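Ral guanine nucleotide dissociation stimulator-like 2 (Mus musculus, PDB 4JGW) probably acts as a guanine nucleotide exchange factor and, as the whole protein, associates in vitro with GTP-bound H-Ras and Rap 1A, this fragment holding its REM and CDC25-homology domains. Local coordinates at residues 73-78 with 414-419; 251-256 with 388-393; 327-332 with 338-343. All coordinates share one frame; numbering follows the deposited sequence.

Interaction 1. Residues 73-78 with 414-419; sequences MMFTPA and INFDKR
Phe-416 reaches across to Phe-75 and Ala-78, and it buries more area here than any other residue of the two segments. Its CB points toward residues 73-78. CG lies anti to the backbone N (chi1 -156°), which carries the ring out to the other segment. CD1 and CD2 sit at the margin of the contact. Phe-416 CD2 is 4.0 Å from Phe-75 CD1. Further out, CE2 of Phe-416 comes to 3.5 Å from Phe-75 CD1. Phe-416 CE1 lies 3.9 Å from Phe-75 CE1. The tip, CZ of Phe-416, meets Phe-75 CD1 at 3.6 Å and lies 4.1 Å from Ala-78 CB.

CD1 and CE1 of Phe-75 lie over one face of the Phe-416 ring, with CE1 offset toward the rim. The ring planes are inclined by 32°, and the pair is oblique. On the opposite face, CB of Arg-419 sits over the ring centre, 4.1 Å above the plane. The Phe-416 ring is thus held between two side chains. The guanidinium of Arg-419 leads away and forms salt bridges with Glu-422 and Asp-407.

All four touching residues are buried. The contact joins helix 75-82, in the RasGEF N-terminal (REM) region, to helix 416-436 of the Ras-GEF region. Leu-51 of strand 46-54 also touches Phe-416, while Phe-75 packs on Leu-63 and meets the His-62 ring edge-to-face on helix 56-63.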
loop_
_atom_site.group_PDB
_atom_site.type_symbol
_atom_site.label_atom_id
_atom_site.label_comp_id
_atom_site.label_asym_id
_atom_site.label_seq_id
_atom_site.Cartn_x
_atom_site.Cartn_y
_atom_site.Cartn_z
ATOM N N MET A 73 10.191 -13.457 -14.660
ATOM C CA MET A 73 9.904 -13.662 -13.234
ATOM C C MET A 73 8.950 -12.652 -12.582
ATOM O O MET A 73 8.290 -12.985 -11.599
ATOM C CB MET A 73 11.180 -13.867 -12.395
ATOM C CG MET A 73 12.475 -13.385 -13.011
ATOM S SD MET A 73 13.928 -13.925 -12.079
ATOM C CE MET A 73 14.415 -15.406 -12.959
ATOM N N MET A 74 8.860 -11.443 -13.131
ATOM C CA MET A 74 7.933 -10.448 -12.592
ATOM C C MET A 74 6.480 -10.681 -13.025
ATOM O O MET A 74 5.553 -10.228 -12.354
ATOM C CB MET A 74 8.371 -9.016 -12.933
ATOM C CG MET A 74 7.602 -7.947 -12.143
ATOM S SD MET A 74 7.982 -6.234 -12.552
ATOM C CE MET A 74 9.643 -6.077 -11.889
ATOM N N PHE A 75 6.288 -11.400 -14.131
ATOM C CA PHE A 75 4.967 -11.504 -14.757
ATOM C C PHE A 75 3.861 -12.030 -13.842
ATOM O O PHE A 75 2.826 -11.382 -13.689
ATOM C CB PHE A 75 5.009 -12.339 -16.039
ATOM C CG PHE A 75 3.680 -12.430 -16.730
ATOM C CD1 PHE A 75 3.246 -11.404 -17.561
ATOM C CD2 PHE A 75 2.848 -13.524 -16.524
ATOM C CE1 PHE A 75 2.012 -11.472 -18.187
ATOM C CE2 PHE A 75 1.609 -13.603 -17.149
ATOM C CZ PHE A 75 1.191 -12.576 -17.983
ATOM N N THR A 76 4.085 -13.207 -13.262
ATOM C CA THR A 76 3.089 -13.878 -12.430
ATOM C C THR A 76 2.652 -13.045 -11.212
ATOM O O THR A 76 1.457 -12.813 -11.036
ATOM C CB THR A 76 3.566 -15.297 -12.011
ATOM O OG1 THR A 76 3.917 -16.044 -13.182
ATOM C CG2 THR A 76 2.484 -16.045 -11.237
ATOM N N PRO A 77 3.608 -12.587 -10.375
ATOM C CA PRO A 77 3.180 -11.788 -9.222
ATOM C C PRO A 77 2.575 -10.434 -9.607
ATOM O O PRO A 77 1.643 -9.975 -8.947
ATOM C CB PRO A 77 4.474 -11.600 -8.420
ATOM C CG PRO A 77 5.571 -11.789 -9.411
ATOM C CD PRO A 77 5.065 -12.826 -10.361
ATOM N N ALA A 78 3.096 -9.816 -10.667
ATOM C CA ALA A 78 2.570 -8.543 -11.164
ATOM C C ALA A 78 1.133 -8.665 -11.658
ATOM O O ALA A 78 0.294 -7.830 -11.323
ATOM C CB ALA A 78 3.468 -7.970 -12.258
ATOM N N ILE A 414 -3.538 -5.190 -23.700
ATOM C CA ILE A 414 -3.268 -4.642 -22.375
ATOM C C ILE A 414 -1.786 -4.270 -22.280
ATOM O O ILE A 414 -0.912 -5.108 -22.512
ATOM C CB ILE A 414 -3.674 -5.637 -21.254
ATOM C CG1 ILE A 414 -5.201 -5.774 -21.204
ATOM C CG2 ILE A 414 -3.126 -5.193 -19.891
ATOM C CD1 ILE A 414 -5.694 -7.066 -20.581
ATOM N N ASN A 415 -1.515 -3.004 -21.974
ATOM C CA ASN A 415 -0.148 -2.522 -21.798
ATOM C C ASN A 415 0.424 -3.018 -20.470
ATOM O O ASN A 415 0.269 -2.367 -19.436
ATOM C CB ASN A 415 -0.100 -0.989 -21.890
ATOM C CG ASN A 415 1.286 -0.416 -21.609
ATOM O OD1 ASN A 415 2.303 -1.072 -21.828
ATOM N ND2 ASN A 415 1.322 0.818 -21.121
ATOM N N PHE A 416 1.085 -4.173 -20.506
ATOM C CA PHE A 416 1.562 -4.810 -19.280
ATOM C C PHE A 416 2.744 -4.091 -18.633
ATOM O O PHE A 416 2.960 -4.222 -17.430
ATOM C CB PHE A 416 1.868 -6.296 -19.491
ATOM C CG PHE A 416 1.805 -7.108 -18.224
ATOM C CD1 PHE A 416 0.585 -7.568 -17.739
ATOM C CD2 PHE A 416 2.965 -7.402 -17.508
ATOM C CE1 PHE A 416 0.517 -8.314 -16.563
ATOM C CE2 PHE A 416 2.910 -8.142 -16.333
ATOM C CZ PHE A 416 1.683 -8.604 -15.859
ATOM N N ASP A 417 3.493 -3.326 -19.431
ATOM C CA ASP A 417 4.562 -2.470 -18.912
ATOM C C ASP A 417 4.063 -1.614 -17.749
ATOM O O ASP A 417 4.738 -1.495 -16.724
ATOM C CB ASP A 417 5.126 -1.570 -20.016
ATOM C CG ASP A 417 6.031 -2.317 -20.985
ATOM O OD1 ASP A 417 6.283 -3.524 -20.777
ATOM O OD2 ASP A 417 6.495 -1.689 -21.957
ATOM N N LYS A 418 2.876 -1.034 -17.917
ATOM C CA LYS A 418 2.219 -0.251 -16.871
ATOM C C LYS A 418 2.086 -1.057 -15.578
ATOM O O LYS A 418 2.346 -0.541 -14.489
ATOM C CB LYS A 418 0.838 0.224 -17.348
ATOM C CG LYS A 418 0.056 1.027 -16.313
ATOM C CD LYS A 418 -1.190 1.663 -16.908
ATOM C CE LYS A 418 -1.880 2.544 -15.874
ATOM N NZ LYS A 418 -2.900 3.444 -16.477
ATOM N N ARG A 419 1.695 -2.322 -15.716
ATOM C CA ARG A 419 1.447 -3.199 -14.568
ATOM C C ARG A 419 2.730 -3.600 -13.839
ATOM O O ARG A 419 2.715 -3.821 -12.626
ATOM C CB ARG A 419 0.652 -4.442 -14.991
ATOM C CG ARG A 419 -0.644 -4.146 -15.748
ATOM C CD ARG A 419 -1.548 -3.190 -14.979
ATOM N NE ARG A 419 -2.577 -2.596 -15.830
ATOM C CZ ARG A 419 -3.351 -1.572 -15.476
ATOM N NH1 ARG A 419 -3.220 -1.006 -14.282
ATOM N NH2 ARG A 419 -4.259 -1.106 -16.321
#

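Interaction 2. Residues 251-256 with 388-393; sequences TQFNKV and VPYLGT
Phe-253 and Tyr-390 meet through their rings, and this aromatic pair makes the whole contact. The centroids are 5.2 Å apart and the planes are inclined by 33°. The rings meet obliquely. CE1 of Phe-253 meets CE1 of Tyr-390 at 3.5 Å. The same Phe-253 CE1 lies 3.7 Å from Tyr-390 CD1, so one corner of the phenyl ring rests against one flank of the tyrosine. Phe-253 has CG anti to its backbone N (chi1 171°), and its CB already points toward residues 388-393.

The contact lies within the CDC25-homology domain, the largely helical catalytic domain of Ras-family exchange factors. It links the middle of helix 244-264 to the loop that leads into helix 392-404.

A second kind of contact comes from the backbone of the tyrosine's own segment. The N atom of Gly-392 sits over the centre of the Tyr-390 ring, 3.6 Å above its plane. This brings the ring close to the backbone leading into helix 392-404.

Helix 307-318 adds neighbours: Ala-312 touches Phe-253, and the Tyr-311 ring meets that of Tyr-390.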
loop_
_atom_site.group_PDB
_atom_site.type_symbol
_atom_site.label_atom_id
_atom_site.label_comp_id
_atom_site.label_asym_id
_atom_site.label_seq_id
_atom_site.Cartn_x
_atom_site.Cartn_y
_atom_site.Cartn_z
ATOM N N THR A 251 -8.336 7.581 7.169
ATOM C CA THR A 251 -9.232 8.012 8.241
ATOM C C THR A 251 -8.455 8.239 9.541
ATOM O O THR A 251 -8.593 9.292 10.167
ATOM C CB THR A 251 -10.386 6.996 8.468
ATOM O OG1 THR A 251 -11.062 6.753 7.229
ATOM C CG2 THR A 251 -11.394 7.525 9.487
ATOM N N GLN A 252 -7.634 7.260 9.924
ATOM C CA GLN A 252 -6.800 7.354 11.123
ATOM C C GLN A 252 -5.773 8.477 11.014
ATOM O O GLN A 252 -5.555 9.211 11.978
ATOM C CB GLN A 252 -6.115 6.015 11.422
ATOM C CG GLN A 252 -5.190 6.004 12.649
ATOM C CD GLN A 252 -5.915 6.242 13.970
ATOM O OE1 GLN A 252 -7.100 5.951 14.108
ATOM N NE2 GLN A 252 -5.190 6.761 14.951
ATOM N N PHE A 253 -5.154 8.609 9.839
ATOM C CA PHE A 253 -4.253 9.726 9.557
ATOM C C PHE A 253 -4.946 11.065 9.818
ATOM O O PHE A 253 -4.375 11.945 10.468
ATOM C CB PHE A 253 -3.737 9.661 8.111
ATOM C CG PHE A 253 -2.967 10.884 7.680
ATOM C CD1 PHE A 253 -1.587 10.943 7.839
ATOM C CD2 PHE A 253 -3.624 11.974 7.109
ATOM C CE1 PHE A 253 -0.870 12.067 7.441
ATOM C CE2 PHE A 253 -2.921 13.108 6.711
ATOM C CZ PHE A 253 -1.539 13.156 6.879
ATOM N N ASN A 254 -6.174 11.201 9.314
ATOM C CA ASN A 254 -6.972 12.416 9.488
ATOM C C ASN A 254 -7.421 12.642 10.933
ATOM O O ASN A 254 -7.552 13.786 11.369
ATOM C CB ASN A 254 -8.188 12.410 8.553
ATOM C CG ASN A 254 -7.812 12.583 7.081
ATOM O OD1 ASN A 254 -6.750 13.114 6.745
ATOM N ND2 ASN A 254 -8.700 12.144 6.198
ATOM N N LYS A 255 -7.658 11.549 11.661
ATOM C CA LYS A 255 -8.019 11.617 13.081
ATOM C C LYS A 255 -6.872 12.163 13.928
ATOM O O LYS A 255 -7.094 12.956 14.847
ATOM C CB LYS A 255 -8.446 10.243 13.611
ATOM C CG LYS A 255 -9.859 9.830 13.238
ATOM C CD LYS A 255 -10.258 8.534 13.938
ATOM C CE LYS A 255 -11.516 7.936 13.314
ATOM N NZ LYS A 255 -11.902 6.640 13.946
ATOM N N VAL A 256 -5.651 11.732 13.611
ATOM C CA VAL A 256 -4.452 12.189 14.314
ATOM C C VAL A 256 -4.213 13.676 14.038
ATOM O O VAL A 256 -4.000 14.459 14.968
ATOM C CB VAL A 256 -3.204 11.340 13.938
ATOM C CG1 VAL A 256 -1.940 11.900 14.584
ATOM C CG2 VAL A 256 -3.405 9.887 14.347
ATOM N N VAL A 388 6.429 2.659 9.665
ATOM C CA VAL A 388 5.120 2.967 9.085
ATOM C C VAL A 388 5.275 4.160 8.143
ATOM O O VAL A 388 5.513 5.282 8.595
ATOM C CB VAL A 388 4.033 3.296 10.151
ATOM C CG1 VAL A 388 2.681 3.522 9.480
ATOM C CG2 VAL A 388 3.920 2.197 11.193
ATOM N N PRO A 389 5.152 3.922 6.826
ATOM C CA PRO A 389 5.278 5.023 5.879
ATOM C C PRO A 389 4.015 5.877 5.821
ATOM O O PRO A 389 2.926 5.405 6.164
ATOM C CB PRO A 389 5.482 4.307 4.543
ATOM C CG PRO A 389 4.769 3.025 4.700
ATOM C CD PRO A 389 4.897 2.640 6.147
ATOM N N TYR A 390 4.175 7.128 5.404
ATOM C CA TYR A 390 3.042 7.954 5.020
ATOM C C TYR A 390 2.565 7.454 3.661
ATOM O O TYR A 390 3.291 7.532 2.668
ATOM C CB TYR A 390 3.429 9.439 4.971
ATOM C CG TYR A 390 2.385 10.334 4.328
ATOM C CD1 TYR A 390 1.069 10.354 4.793
ATOM C CD2 TYR A 390 2.717 11.162 3.256
ATOM C CE1 TYR A 390 0.108 11.168 4.199
ATOM C CE2 TYR A 390 1.765 11.983 2.660
ATOM C CZ TYR A 390 0.464 11.981 3.138
ATOM O OH TYR A 390 -0.484 12.794 2.558
ATOM N N LEU A 391 1.348 6.920 3.639
ATOM C CA LEU A 391 0.803 6.256 2.456
ATOM C C LEU A 391 0.537 7.217 1.293
ATOM O O LEU A 391 0.622 6.823 0.127
ATOM C CB LEU A 391 -0.465 5.475 2.821
ATOM C CG LEU A 391 -1.070 4.514 1.789
ATOM C CD1 LEU A 391 -0.058 3.472 1.312
ATOM C CD2 LEU A 391 -2.301 3.840 2.364
ATOM N N GLY A 392 0.230 8.471 1.621
ATOM C CA GLY A 392 -0.104 9.497 0.626
ATOM C C GLY A 392 0.890 9.650 -0.511
ATOM O O GLY A 392 0.502 9.932 -1.644
ATOM N N THR A 393 2.171 9.459 -0.205
ATOM C CA THR A 393 3.239 9.531 -1.202
ATOM C C THR A 393 3.153 8.378 -2.209
ATOM O O THR A 393 3.416 8.566 -3.398
ATOM C CB THR A 393 4.629 9.548 -0.533
ATOM O OG1 THR A 393 4.605 10.419 0.605
ATOM C CG2 THR A 393 5.698 10.034 -1.510
#

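Interaction 3. Residues 327-332 with 338-343; sequences AAWGET and RVFSSL
Trp-329 extends its six-membered ring to Phe-340, and the two side chains cross at about a right angle. The indole has CG anti to the carbonyl carbon and beside the backbone N (chi1 -78°). Its CB does not point at residues 338-343, yet this rotation and the length of the side chain bring CH2 to the contact. Phe-340 is turned differently. Its CB points toward residues 327-332, and CG is anti to the backbone N (chi1 179°).

CH2 of Trp-329 lies over one face of the phenyl ring, displaced toward its rim. It is 3.7 Å from Phe-340 CE2 and 3.9 Å from Phe-340 CD2. CZ3 of Trp-329 adds a looser approach to Phe-340 CD2 at 4.1 Å. The planes are inclined by 30°, and the offset is large enough that little of one ring lies over the other.

At the other end of the indole, NE1 is hydrogen-bonded to Ile-322 O, which helps to fix the ring's rotation. Nearby, Thr-332 OG1 donates to Ala-328 O at 3.2 Å. Glu-331 N reaches the same oxygen from the opposite face of its plane, so two donors hold this carbonyl.

The contact joins two consecutive helices of the CDC25-homology domain, 326-330 and 334-344. Trp-329 also packs on Leu-337 of helix 334-344. Phe-340 rests on Val-314, Leu-317 and Gln-318 of helix 307-318.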
loop_
_atom_site.group_PDB
_atom_site.type_symbol
_atom_site.label_atom_id
_atom_site.label_comp_id
_atom_site.label_asym_id
_atom_site.label_seq_id
_atom_site.Cartn_x
_atom_site.Cartn_y
_atom_site.Cartn_z
ATOM N N ALA A 327 0.884 34.372 18.424
ATOM C CA ALA A 327 1.116 34.605 19.847
ATOM C C ALA A 327 1.551 33.305 20.518
ATOM O O ALA A 327 2.518 33.288 21.282
ATOM C CB ALA A 327 -0.132 35.172 20.514
ATOM N N ALA A 328 0.839 32.224 20.208
ATOM C CA ALA A 328 1.165 30.892 20.715
ATOM C C ALA A 328 2.537 30.426 20.225
ATOM O O ALA A 328 3.358 29.970 21.022
ATOM C CB ALA A 328 0.087 29.896 20.325
ATOM N N TRP A 329 2.782 30.556 18.919
ATOM C CA TRP A 329 4.087 30.231 18.336
ATOM C C TRP A 329 5.198 31.098 18.935
ATOM O O TRP A 329 6.318 30.625 19.145
ATOM C CB TRP A 329 4.064 30.383 16.811
ATOM C CG TRP A 329 3.406 29.239 16.083
ATOM C CD1 TRP A 329 2.236 29.280 15.380
ATOM C CD2 TRP A 329 3.885 27.890 15.983
ATOM N NE1 TRP A 329 1.956 28.045 14.849
ATOM C CE2 TRP A 329 2.950 27.172 15.204
ATOM C CE3 TRP A 329 5.013 27.219 16.475
ATOM C CZ2 TRP A 329 3.106 25.814 14.907
ATOM C CZ3 TRP A 329 5.168 25.866 16.178
ATOM C CH2 TRP A 329 4.218 25.181 15.400
ATOM N N GLY A 330 4.867 32.358 19.218
ATOM C CA GLY A 330 5.795 33.297 19.847
ATOM C C GLY A 330 6.210 32.916 21.257
ATOM O O GLY A 330 7.245 33.373 21.742
ATOM N N GLU A 331 5.404 32.080 21.913
ATOM C CA GLU A 331 5.705 31.594 23.263
ATOM C C GLU A 331 6.395 30.223 23.263
ATOM O O GLU A 331 6.795 29.720 24.316
ATOM C CB GLU A 331 4.432 31.545 24.123
ATOM C CG GLU A 331 3.810 32.907 24.440
ATOM C CD GLU A 331 4.729 33.818 25.243
ATOM O OE1 GLU A 331 5.474 33.318 26.116
ATOM O OE2 GLU A 331 4.702 35.042 24.999
ATOM N N THR A 332 6.531 29.631 22.079
ATOM C CA THR A 332 7.182 28.332 21.915
ATOM C C THR A 332 8.702 28.466 22.052
ATOM O O THR A 332 9.306 29.361 21.455
ATOM C CB THR A 332 6.808 27.694 20.552
ATOM O OG1 THR A 332 5.386 27.520 20.482
ATOM C CG2 THR A 332 7.487 26.340 20.359
ATOM N N ARG A 338 13.231 24.602 16.406
ATOM C CA ARG A 338 14.285 23.995 15.587
ATOM C C ARG A 338 13.987 22.532 15.265
ATOM O O ARG A 338 14.279 22.065 14.163
ATOM C CB ARG A 338 15.648 24.123 16.272
ATOM N N VAL A 339 13.409 21.818 16.231
ATOM C CA VAL A 339 12.950 20.444 16.024
ATOM C C VAL A 339 11.818 20.413 14.995
ATOM O O VAL A 339 11.819 19.576 14.090
ATOM C CB VAL A 339 12.504 19.769 17.354
ATOM C CG1 VAL A 339 11.746 18.468 17.090
ATOM C CG2 VAL A 339 13.708 19.504 18.255
ATOM N N PHE A 340 10.868 21.338 15.135
ATOM C CA PHE A 340 9.723 21.429 14.228
ATOM C C PHE A 340 10.127 21.747 12.785
ATOM O O PHE A 340 9.591 21.156 11.850
ATOM C CB PHE A 340 8.701 22.450 14.745
ATOM C CG PHE A 340 7.499 22.616 13.854
ATOM C CD1 PHE A 340 6.628 21.557 13.629
ATOM C CD2 PHE A 340 7.235 23.839 13.248
ATOM C CE1 PHE A 340 5.517 21.711 12.805
ATOM C CE2 PHE A 340 6.125 24.003 12.425
ATOM C CZ PHE A 340 5.264 22.937 12.204
ATOM N N SER A 341 11.069 22.676 12.616
ATOM C CA SER A 341 11.618 23.006 11.297
ATOM C C SER A 341 12.294 21.792 10.658
ATOM O O SER A 341 12.133 21.541 9.461
ATOM C CB SER A 341 12.616 24.164 11.398
ATOM O OG SER A 341 11.995 25.333 11.901
ATOM N N SER A 342 13.042 21.048 11.473
ATOM C CA SER A 342 13.707 19.817 11.052
ATOM C C SER A 342 12.698 18.750 10.625
ATOM O O SER A 342 12.964 17.973 9.706
ATOM C CB SER A 342 14.601 19.288 12.181
ATOM O OG SER A 342 15.264 18.094 11.807
ATOM N N LEU A 343 11.546 18.721 11.293
ATOM C CA LEU A 343 10.462 17.801 10.944
ATOM C C LEU A 343 9.728 18.236 9.679
ATOM O O LEU A 343 9.228 17.398 8.926
ATOM C CB LEU A 343 9.469 17.658 12.102
ATOM C CG LEU A 343 9.917 16.878 13.342
ATOM C CD1 LEU A 343 8.975 17.141 14.507
ATOM C CD2 LEU A 343 10.028 15.381 13.059
#

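Overall arrangement
The three contacts are nested along the chain. Interaction 3 lies inside the loop closed by interaction 2, which lies inside the loop closed by interaction 1. None touches another. The centres of interactions 1 and 2 are 28 Å apart, and those of 2 and 3 are 23 Å apart. Interactions 1 and 3 are 47 Å apart between centres, on opposite sides of the chain's centre. Interactions 2 and 3 both lie within the Ras-GEF region and both pack against helix 307-318. Interaction 1 instead ties that region to the REM part. Strand 414-415 pairs with strand 46-54, so the Ras-GEF region contributes an edge strand to the N-terminal antiparallel sheet.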